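Local coordinates for antibiotic biosynthesis monooxygenase family protein (PDB 2BBE) that is of unknown function but may act as a monooxygenase, as its membership of the antibiotic biosynthesis monooxygenase family suggests, at residues I14-S19 against F64-V69. Sequence-based numbering, arbitrary orientation. Where two conformers were deposited one is given.
Sequences IVCVAS and FVEKFV
The two central strands of a ferredoxin-like, four-stranded antiparallel sheet, the half-barrel unit of the dimeric alpha-beta barrel clan, illustrate how one ladder can serve two unlike faces. Residues 14-19 run against 64-68 with segment axes 164° apart, and three hydrogen-bonded pairs, Ile14 with Phe68, Cys16 with Glu66 and Ala18 with Phe64, supply six backbone bonds. The middle rung is skewed: Cys16 N reaches Glu66 O at 3.0 Å from 50° above the carbonyl plane.

The closely packed face, toward helix 71-78, carries the side chains of those same pairs. Glu66 sets CG beside its backbone N (chi1 -43°) and then extends, so its carboxylate lies alongside Cys16 and continues to Ala18. Glu66 OE1 passes Cys16 CB at 3.7 Å and also meets the rim of the Phe68 ring in its plane, while Glu66 OE2 lies 4.1 Å from Ala18 CB. Phe74 of that helix touches Ile14, Cys16 and Glu66, and Tyr50 stacks on Phe64.

The other face is looser between the strands, and Val17 there is partly exposed. Val17 and Val65 do not touch through their side chains; Val65 instead packs on Val65 of the second subunit. Lys67 crosses Val15 obliquely and bends at chi3, and its NZ hydrogen-bonds Gln105 OE1. Lys67 CG, anti to the backbone N, rests 3.8 Å from Val15 CG2.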
ATOM      1  N   ILE A  14       1.506  12.926  -4.654  1.00  9.71           N
ATOM      2  CA  ILE A  14       2.650  13.536  -3.994  1.00  9.70           C
ATOM      3  C   ILE A  14       3.165  12.581  -2.940  1.00  9.96           C
ATOM      4  O   ILE A  14       2.405  12.111  -2.070  1.00  9.90           O
ATOM      5  CB  ILE A  14       2.287  14.903  -3.329  1.00  9.57           C
ATOM      6  CG1 ILE A  14       1.929  15.953  -4.411  1.00  9.42           C
ATOM      7  CG2 ILE A  14       3.431  15.390  -2.418  1.00  9.82           C
ATOM      8  CD1 ILE A  14       3.102  16.345  -5.330  1.00  8.87           C
ATOM      9  N   VAL A  15       4.450  12.280  -3.041  1.00  9.99           N
ATOM     10  CA  VAL A  15       5.134  11.448  -2.050  1.00  9.73           C
ATOM     11  C   VAL A  15       5.979  12.369  -1.166  1.00 10.19           C
ATOM     12  O   VAL A  15       6.564  13.331  -1.659  1.00  9.70           O
ATOM     13  CB  VAL A  15       5.992  10.343  -2.742  1.00  9.69           C
ATOM     14  CG1 VAL A  15       7.012   9.684  -1.742  1.00  9.17           C
ATOM     15  CG2 VAL A  15       5.057   9.258  -3.348  1.00  9.76           C
ATOM     16  N   CYS A  16       6.022  12.098   0.131  1.00  9.89           N
ATOM     17  CA  CYS A  16       6.905  12.864   1.012  1.00 10.66           C
ATOM     18  C   CYS A  16       7.654  11.944   1.943  1.00 10.26           C
ATOM     19  O   CYS A  16       7.070  10.998   2.522  1.00 10.30           O
ATOM     20  CB  CYS A  16       6.118  13.913   1.834  1.00 10.30           C
ATOM     21  SG  CYS A  16       7.147  14.887   2.985  1.00 12.32           S
ATOM     22  N   VAL A  17       8.950  12.204   2.085  1.00  9.46           N
ATOM     23  CA  VAL A  17       9.758  11.526   3.092  1.00  8.87           C
ATOM     24  C   VAL A  17      10.295  12.600   4.041  1.00  9.04           C
ATOM     25  O   VAL A  17      10.965  13.542   3.605  1.00  9.60           O
ATOM     26  CB  VAL A  17      10.922  10.719   2.477  1.00  8.40           C
ATOM     27  CG1 VAL A  17      11.774  10.074   3.592  1.00  9.64           C
ATOM     28  CG2 VAL A  17      10.382   9.623   1.513  1.00 10.79           C
ATOM     29  N   ALA A  18       9.990  12.468   5.325  1.00  8.42           N
ATOM     30  CA  ALA A  18      10.373  13.489   6.316  1.00  9.13           C
ATOM     31  C   ALA A  18      11.082  12.777   7.467  1.00  9.76           C
ATOM     32  O   ALA A  18      10.458  11.989   8.202  1.00  9.91           O
ATOM     33  CB  ALA A  18       9.095  14.252   6.816  1.00  8.43           C
ATOM     34  N   SER A  19      12.387  13.026   7.608  1.00 10.16           N
ATOM     35  CA  SER A  19      13.197  12.340   8.608  1.00 10.41           C
ATOM     36  C   SER A  19      13.591  13.326   9.675  1.00 10.40           C
ATOM     37  O   SER A  19      13.883  14.499   9.376  1.00 10.34           O
ATOM     38  CB  SER A  19      14.459  11.703   8.001  1.00 10.86           C
ATOM     39  OG  SER A  19      15.298  12.678   7.382  1.00 13.72           O
ATOM     40  N   PHE A  64       8.890   9.703   8.591  1.00  8.92           N
ATOM     41  CA  PHE A  64       7.600   9.486   7.961  1.00  9.47           C
ATOM     42  C   PHE A  64       7.749   9.215   6.461  1.00  9.65           C
ATOM     43  O   PHE A  64       8.483   9.918   5.753  1.00  9.07           O
ATOM     44  CB  PHE A  64       6.669  10.722   8.141  1.00  9.38           C
ATOM     45  CG  PHE A  64       5.716  10.611   9.307  1.00 10.31           C
ATOM     46  CD1 PHE A  64       4.762   9.581   9.357  1.00  9.86           C
ATOM     47  CD2 PHE A  64       5.746  11.556  10.340  1.00 10.25           C
ATOM     48  CE1 PHE A  64       3.870   9.487  10.436  1.00 10.61           C
ATOM     49  CE2 PHE A  64       4.852  11.472  11.405  1.00  9.29           C
ATOM     50  CZ  PHE A  64       3.938  10.432  11.466  1.00  9.46           C
ATOM     51  N   VAL A  65       7.006   8.219   5.988  1.00  9.49           N
ATOM     52  CA  VAL A  65       6.879   7.922   4.567  1.00 10.08           C
ATOM     53  C   VAL A  65       5.415   8.153   4.214  1.00 10.55           C
ATOM     54  O   VAL A  65       4.513   7.503   4.776  1.00  9.83           O
ATOM     55  CB  VAL A  65       7.313   6.464   4.274  1.00 10.10           C
ATOM     56  CG1 VAL A  65       6.881   6.031   2.830  1.00 11.20           C
ATOM     57  CG2 VAL A  65       8.850   6.340   4.495  1.00 10.86           C
ATOM     58  N   GLU A  66       5.178   9.104   3.310  1.00 10.38           N
ATOM     59  CA  GLU A  66       3.839   9.647   3.112  1.00 10.69           C
ATOM     60  C   GLU A  66       3.459   9.657   1.638  1.00 10.35           C
ATOM     61  O   GLU A  66       4.346   9.711   0.767  1.00  9.98           O
ATOM     62  CB  GLU A  66       3.776  11.106   3.632  1.00 11.00           C
ATOM     63  CG  GLU A  66       4.473  11.364   4.984  1.00 11.80           C
ATOM     64  CD  GLU A  66       4.497  12.853   5.376  1.00 13.45           C
ATOM     65  OE1 GLU A  66       3.852  13.687   4.694  1.00 14.06           O
ATOM     66  OE2 GLU A  66       5.159  13.190   6.389  1.00 18.06           O
ATOM     67  N   LYS A  67       2.149   9.649   1.382  1.00  9.29           N
ATOM     68  CA  LYS A  67       1.599   9.831   0.029  0.50  9.09           C
ATOM     69  C   LYS A  67       0.224  10.488   0.114  1.00  8.85           C
ATOM     70  O   LYS A  67      -0.606  10.123   0.962  1.00  9.04           O
ATOM     71  CB  LYS A  67       1.528   8.497  -0.742  0.50  9.29           C
ATOM     72  CG  LYS A  67       1.438   8.653  -2.272  0.50  8.65           C
ATOM     73  CD  LYS A  67       1.220   7.308  -3.020  0.50  9.01           C
ATOM     74  CE  LYS A  67       2.457   6.398  -3.030  0.50  9.19           C
ATOM     75  NZ  LYS A  67       2.250   5.106  -3.844  0.50  8.44           N
ATOM     76  N   PHE A  68      -0.005  11.463  -0.764  1.00  8.53           N
ATOM     77  CA  PHE A  68      -1.249  12.237  -0.833  1.00  9.06           C
ATOM     78  C   PHE A  68      -1.747  12.275  -2.267  1.00  9.14           C
ATOM     79  O   PHE A  68      -0.960  12.145  -3.215  1.00  8.06           O
ATOM     80  CB  PHE A  68      -1.039  13.676  -0.308  1.00  9.42           C
ATOM     81  CG  PHE A  68      -0.664  13.719   1.139  1.00 10.45           C
ATOM     82  CD1 PHE A  68       0.678  13.606   1.523  1.00 11.90           C
ATOM     83  CD2 PHE A  68      -1.657  13.817   2.126  1.00 11.66           C
ATOM     84  CE1 PHE A  68       1.037  13.605   2.885  1.00 12.24           C
ATOM     85  CE2 PHE A  68      -1.320  13.809   3.480  1.00 10.91           C
ATOM     86  CZ  PHE A  68       0.022  13.703   3.860  1.00 12.55           C
ATOM     87  N   VAL A  69      -3.061  12.430  -2.429  1.00  9.70           N
ATOM     88  CA  VAL A  69      -3.671  12.348  -3.760  1.00  9.36           C
ATOM     89  C   VAL A  69      -3.140  13.435  -4.717  1.00  9.94           C
ATOM     90  O   VAL A  69      -3.127  13.251  -5.937  1.00  9.17           O
ATOM     91  CB  VAL A  69      -5.225  12.377  -3.681  1.00 10.26           C
ATOM     92  CG1 VAL A  69      -5.748  11.146  -2.920  1.00  8.80           C
ATOM     93  CG2 VAL A  69      -5.708  13.649  -3.034  1.00 11.01           C
TER